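Local coordinates for ferritin (Pseudo-nitzschia multiseries, PDB 4IWK), which oxidises ferrous iron with dioxygen and probably stores it as ferric mineral inside a shell of 24 four-helix-bundle subunits, at residues 24-27 and 28-32; 33-36 and 37-40. All coordinates share one frame; numbering follows the deposited sequence.

Interaction 1 of 2, residues 24-27 and 28-32; sequences LSAS and IWFDQ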
ATOM      1  N   LEU A  24       7.977 -17.709  45.073  1.00 16.26           N
ATOM      2  CA  LEU A  24       6.580 -17.315  45.214  1.00 17.78           C
ATOM      3  C   LEU A  24       6.404 -16.802  46.664  1.00 17.91           C
ATOM      4  O   LEU A  24       5.712 -15.796  46.880  1.00 15.45           O
ATOM      5  CB  LEU A  24       5.681 -18.550  44.999  1.00 15.95           C
ATOM      6  CG  LEU A  24       4.194 -18.295  45.267  1.00 16.05           C
ATOM      7  CD1 LEU A  24       3.727 -17.220  44.242  1.00 17.81           C
ATOM      8  CD2 LEU A  24       3.381 -19.566  45.024  1.00 16.87           C
ATOM      9  N   SER A  25       7.017 -17.459  47.662  1.00 16.53           N
ATOM     10  CA  SER A  25       6.945 -16.944  49.037  0.50 17.48           C
ATOM     11  C   SER A  25       7.489 -15.486  49.157  1.00 17.96           C
ATOM     12  O   SER A  25       6.874 -14.656  49.861  1.00 17.99           O
ATOM     13  CB  SER A  25       7.668 -17.892  50.018  0.50 17.71           C
ATOM     14  OG  SER A  25       9.087 -17.771  49.972  0.50 19.21           O
ATOM     15  N   ALA A  26       8.608 -15.200  48.458  1.00 16.82           N
ATOM     16  CA  ALA A  26       9.140 -13.806  48.452  1.00 16.44           C
ATOM     17  C   ALA A  26       8.118 -12.840  47.824  1.00 17.81           C
ATOM     18  O   ALA A  26       7.921 -11.732  48.326  1.00 17.98           O
ATOM     19  CB  ALA A  26      10.463 -13.740  47.720  1.00 17.54           C
ATOM     20  N   SER A  27       7.495 -13.254  46.712  1.00 17.25           N
ATOM     21  CA  SER A  27       6.477 -12.392  46.078  0.50 16.00           C
ATOM     22  C   SER A  27       5.341 -12.073  47.053  1.00 18.17           C
ATOM     23  O   SER A  27       4.800 -10.967  47.092  1.00 18.18           O
ATOM     24  CB  SER A  27       5.908 -13.082  44.815  0.50 14.44           C
ATOM     25  OG  SER A  27       4.835 -13.969  45.124  0.50 14.38           O
ATOM     26  N   ILE A  28       4.971 -13.063  47.859  1.00 16.60           N
ATOM     27  CA  ILE A  28       3.838 -12.834  48.831  1.00 17.18           C
ATOM     28  C   ILE A  28       4.307 -11.854  49.881  1.00 18.06           C
ATOM     29  O   ILE A  28       3.610 -10.897  50.180  1.00 19.72           O
ATOM     30  CB  ILE A  28       3.411 -14.203  49.448  1.00 17.31           C
ATOM     31  CG1 ILE A  28       2.724 -15.065  48.383  1.00 18.70           C
ATOM     32  CG2 ILE A  28       2.531 -13.892  50.645  1.00 18.82           C
ATOM     33  CD1 ILE A  28       2.592 -16.516  48.870  1.00 19.79           C
ATOM     34  N   TRP A  29       5.536 -12.033  50.429  1.00 16.80           N
ATOM     35  CA  TRP A  29       6.011 -11.099  51.408  1.00 18.66           C
ATOM     36  C   TRP A  29       6.029  -9.701  50.832  1.00 20.59           C
ATOM     37  O   TRP A  29       5.618  -8.727  51.482  1.00 18.21           O
ATOM     38  CB  TRP A  29       7.439 -11.553  51.924  1.00 16.88           C
ATOM     39  CG  TRP A  29       7.810 -10.728  53.131  1.00 17.70           C
ATOM     40  CD1 TRP A  29       7.606 -11.084  54.461  1.00 20.39           C
ATOM     41  CD2 TRP A  29       8.412  -9.424  53.131  1.00 18.02           C
ATOM     42  NE1 TRP A  29       8.042 -10.046  55.283  1.00 22.25           N
ATOM     43  CE2 TRP A  29       8.531  -9.015  54.502  1.00 22.42           C
ATOM     44  CE3 TRP A  29       8.788  -8.528  52.117  1.00 20.89           C
ATOM     45  CZ2 TRP A  29       9.115  -7.736  54.875  1.00 25.41           C
ATOM     46  CZ3 TRP A  29       9.345  -7.260  52.460  1.00 23.15           C
ATOM     47  CH2 TRP A  29       9.459  -6.860  53.863  1.00 23.76           C
ATOM     48  N   PHE A  30       6.623  -9.533  49.630  1.00 16.15           N
ATOM     49  CA  PHE A  30       6.703  -8.203  49.044  1.00 18.24           C
ATOM     50  C   PHE A  30       5.296  -7.627  48.834  1.00 20.12           C
ATOM     51  O   PHE A  30       5.109  -6.460  49.129  1.00 19.29           O
ATOM     52  CB  PHE A  30       7.410  -8.315  47.698  1.00 16.68           C
ATOM     53  CG  PHE A  30       8.913  -8.393  47.866  1.00 19.46           C
ATOM     54  CD1 PHE A  30       9.556  -7.496  48.706  1.00 19.42           C
ATOM     55  CD2 PHE A  30       9.656  -9.350  47.204  1.00 18.64           C
ATOM     56  CE1 PHE A  30      10.973  -7.494  48.867  1.00 21.89           C
ATOM     57  CE2 PHE A  30      11.074  -9.362  47.344  1.00 20.87           C
ATOM     58  CZ  PHE A  30      11.728  -8.446  48.198  1.00 19.16           C
ATOM     59  N   ASP A  31       4.343  -8.424  48.335  1.00 20.57           N
ATOM     60  CA  ASP A  31       3.002  -7.857  48.018  1.00 24.25           C
ATOM     61  C   ASP A  31       2.334  -7.490  49.312  1.00 20.67           C
ATOM     62  O   ASP A  31       1.674  -6.455  49.396  1.00 22.98           O
ATOM     63  CB  ASP A  31       2.142  -8.882  47.276  1.00 21.53           C
ATOM     64  CG  ASP A  31       2.214  -8.728  45.788  1.00 33.00           C
ATOM     65  OD1 ASP A  31       2.421  -7.600  45.257  1.00 30.94           O
ATOM     66  OD2 ASP A  31       2.054  -9.743  45.051  1.00 35.01           O
ATOM     67  N   GLN A  32       2.515  -8.307  50.331  1.00 22.14           N
ATOM     68  CA  GLN A  32       1.876  -7.984  51.627  1.00 22.57           C
ATOM     69  C   GLN A  32       2.424  -6.697  52.216  1.00 24.67           C
ATOM     70  O   GLN A  32       1.790  -6.043  53.102  1.00 26.46           O
ATOM     71  CB  GLN A  32       2.085  -9.126  52.618  1.00 20.98           C
ATOM     72  CG  GLN A  32       1.281 -10.361  52.334  1.00 26.18           C
ATOM     73  CD  GLN A  32       1.636 -11.501  53.296  1.00 29.45           C
ATOM     74  OE1 GLN A  32       2.669 -11.445  54.066  1.00 34.21           O
ATOM     75  NE2 GLN A  32       0.819 -12.609  53.236  1.00 30.82           N
TER
HETATM   76  O   HOH W   1       2.384 -12.687  45.449  1.00 26.89           O

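Interaction 2 of 2, residues 33-36 and 37-40; sequences NDWE and GMAA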
ATOM      1  N   ASN A  33       3.671  -6.359  51.879  1.00 21.54           N
ATOM      2  CA  ASN A  33       4.276  -5.215  52.436  1.00 22.72           C
ATOM      3  C   ASN A  33       4.376  -4.062  51.416  1.00 21.11           C
ATOM      4  O   ASN A  33       5.128  -3.120  51.640  1.00 26.33           O
ATOM      5  CB  ASN A  33       5.630  -5.598  53.007  1.00 20.49           C
ATOM      6  CG  ASN A  33       5.479  -6.443  54.240  1.00 24.04           C
ATOM      7  OD1 ASN A  33       5.268  -5.848  55.304  1.00 32.58           O
ATOM      8  ND2 ASN A  33       5.497  -7.795  54.158  1.00 23.01           N
ATOM      9  N   ASP A  34       3.566  -4.133  50.388  1.00 21.11           N
ATOM     10  CA  ASP A  34       3.371  -3.086  49.364  1.00 24.21           C
ATOM     11  C   ASP A  34       4.597  -2.749  48.532  1.00 25.62           C
ATOM     12  O   ASP A  34       4.816  -1.579  48.191  1.00 29.38           O
ATOM     13  CB  ASP A  34       2.733  -1.847  50.032  1.00 21.91           C
ATOM     14  CG  ASP A  34       1.361  -2.261  50.663  1.00 24.17           C
ATOM     15  OD1 ASP A  34       0.503  -2.839  50.000  1.00 30.58           O
ATOM     16  OD2 ASP A  34       1.188  -2.050  51.852  1.00 31.84           O
ATOM     17  N   TRP A  35       5.395  -3.784  48.242  1.00 20.62           N
ATOM     18  CA  TRP A  35       6.536  -3.662  47.329  1.00 20.80           C
ATOM     19  C   TRP A  35       6.119  -4.371  46.062  1.00 23.75           C
ATOM     20  O   TRP A  35       6.653  -5.462  45.786  1.00 22.45           O
ATOM     21  CB  TRP A  35       7.754  -4.378  47.928  1.00 20.48           C
ATOM     22  CG  TRP A  35       8.242  -3.778  49.208  1.00 19.45           C
ATOM     23  CD1 TRP A  35       7.855  -4.109  50.511  1.00 21.99           C
ATOM     24  CD2 TRP A  35       9.123  -2.616  49.348  1.00 21.04           C
ATOM     25  NE1 TRP A  35       8.518  -3.263  51.429  1.00 23.24           N
ATOM     26  CE2 TRP A  35       9.284  -2.376  50.717  1.00 23.39           C
ATOM     27  CE3 TRP A  35       9.862  -1.834  48.422  1.00 21.95           C
ATOM     28  CZ2 TRP A  35      10.132  -1.335  51.231  1.00 20.43           C
ATOM     29  CZ3 TRP A  35      10.678  -0.799  48.949  1.00 24.28           C
ATOM     30  CH2 TRP A  35      10.797  -0.606  50.304  1.00 22.03           C
ATOM     31  N   GLU A  36       5.214  -3.783  45.277  1.00 24.20           N
ATOM     32  CA  GLU A  36       4.650  -4.490  44.148  1.00 25.93           C
ATOM     33  C   GLU A  36       5.675  -4.734  43.041  1.00 27.14           C
ATOM     34  O   GLU A  36       5.535  -5.766  42.351  1.00 24.75           O
ATOM     35  CB  GLU A  36       3.304  -3.865  43.622  1.00 27.21           C
ATOM     36  CG  GLU A  36       2.187  -4.144  44.668  1.00 27.63           C
ATOM     37  CD  GLU A  36       2.122  -2.999  45.619  1.00 39.44           C
ATOM     38  OE1 GLU A  36       3.007  -2.117  45.519  1.00 35.10           O
ATOM     39  OE2 GLU A  36       1.145  -2.925  46.373  1.00 39.43           O
ATOM     40  N   GLY A  37       6.696  -3.858  42.900  1.00 23.95           N
ATOM     41  CA  GLY A  37       7.715  -4.038  41.864  1.00 25.15           C
ATOM     42  C   GLY A  37       8.602  -5.276  42.178  1.00 22.97           C
ATOM     43  O   GLY A  37       8.772  -6.170  41.326  1.00 23.62           O
ATOM     44  N   MET A  38       9.046  -5.381  43.414  1.00 20.96           N
ATOM     45  CA  MET A  38       9.895  -6.525  43.845  1.00 19.45           C
ATOM     46  C   MET A  38       9.006  -7.751  43.814  1.00 19.75           C
ATOM     47  O   MET A  38       9.524  -8.810  43.441  1.00 19.30           O
ATOM     48  CB  MET A  38      10.492  -6.296  45.275  1.00 21.68           C
ATOM     49  CG  MET A  38      11.470  -5.101  45.243  1.00 22.34           C
ATOM     50  SD  MET A  38      12.058  -4.783  46.900  1.00 22.90           S
ATOM     51  CE  MET A  38      13.095  -3.220  46.605  1.00 22.37           C
ATOM     52  N   ALA A  39       7.686  -7.654  44.113  1.00 19.20           N
ATOM     53  CA  ALA A  39       6.852  -8.854  44.065  1.00 18.46           C
ATOM     54  C   ALA A  39       6.782  -9.353  42.656  1.00 21.99           C
ATOM     55  O   ALA A  39       6.843 -10.565  42.420  1.00 20.72           O
ATOM     56  CB  ALA A  39       5.457  -8.488  44.600  1.00 20.78           C
ATOM     57  N   ALA A  40       6.611  -8.446  41.701  1.00 19.81           N
ATOM     58  CA  ALA A  40       6.463  -8.937  40.278  1.00 21.74           C
ATOM     59  C   ALA A  40       7.754  -9.556  39.785  1.00 20.53           C
ATOM     60  O   ALA A  40       7.671 -10.582  39.077  1.00 19.79           O
ATOM     61  CB  ALA A  40       6.071  -7.735  39.404  1.00 22.77           C
TER

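Interaction 1 of 2, residues 24-27 and 28-32
The carbonyl oxygen of L24 is gripped twice: I28 N reaches it at 3.0 Å in the regular helical bond, and S27 OG donates to it at 2.7 Å. The two donors differ in approach, for the hydroxyl lies in the carbonyl plane on a lone pair, with a C=O...donor angle of 128°, while the amide is tilted slightly from that plane. What brings S27 OG back over the preceding turn is a chi1 of 86°, which sets it between its backbone N and carbonyl carbon. S27 OG accepts from a water at 2.8 Å, and that water donates to D31 OD2 at 3.0 Å. S27 is modelled in two conformers; grip and bridge hold for the one described, and are uncertain for the other. I28 sends CG1 past L24 O at 3.4 Å, its CD1 lying near L24 CG. The F30 ring lies obliquely beside A26, its CD2 3.2 Å from A26 O, and also meets V87 and W88 of helix 84-111 and M38 and M42 of helix 36-62. With an alanine in place of F30, a gap would probably open between V87, W88, M38 and M42. L24 and I28 pack on L54 and V57 of a second subunit. Thus the helix itself uses S27 OG, while D31, a zinc and iron ligand in structures of this protein but without metal in this chain, links to it through one water.

Interaction 2 of 2, residues 33-36 and 37-40
W35 and M38 run side by side and point the same way, one turn apart, so that the thioether end lies near CE3 and CZ3 of the indole. The methyl CE of M38 comes within 4.0 Å of W35 CE3, and M38 SD stands 4.8 Å from the centroid of the six-membered ring, 43° off its normal. This is a Met-aromatic contact of oblique geometry. M38 reaches it with an extended chain, chi2 176° and chi3 -176°, which carries the sulfur and methyl well out from the backbone. R153 of helix 151-158 makes a cation-pi contact with the same indole, and L152 packs on both side chains. The setting is the turn between the first two long helices of the ferritin four-helix bundle: D34, with positive phi, is the C-prime residue of a Schellman motif closing helix 3-32, and W35 follows at once as N-cap of helix 36-62. From there W35 O accepts A39 N at 2.9 Å, and E36 O takes A40 N at 3.0 Å. Two amides of the first turn, G37 N and M38 N, are hydrogen-bonded by the carboxylate of D156, through OD2 and OD1 respectively. The CB of E36 points away from 37-40, the chain bends at chi2, and the carboxylate goes to a third subunit, where OE1 forms a salt bridge with K141 and OE2 a hydrogen bond with S137.

How the interactions relate
Interaction 1 is the more buried and lies within helix 3-32, whereas interaction 2 is partly buried and spans the turn into helix 36-62. Continuous helical backbone bonding gives way to capping, and the two meet where W35 N probably bonds to F30 O at 2.8 Å. Apolar contact joins them too: F30 CE1 touches M38 SD at 3.5 Å, which puts F30, M38 and W35 in one chain of contacts. On the more polar side D31 OD1 packs against E36 CG. Both residues bind zinc and iron in structures of this protein, though not in this chain. Each region faces a different neighbouring subunit, mainly by packing in 24-32, by a salt bridge and hydrogen bond of E36 in 33-40.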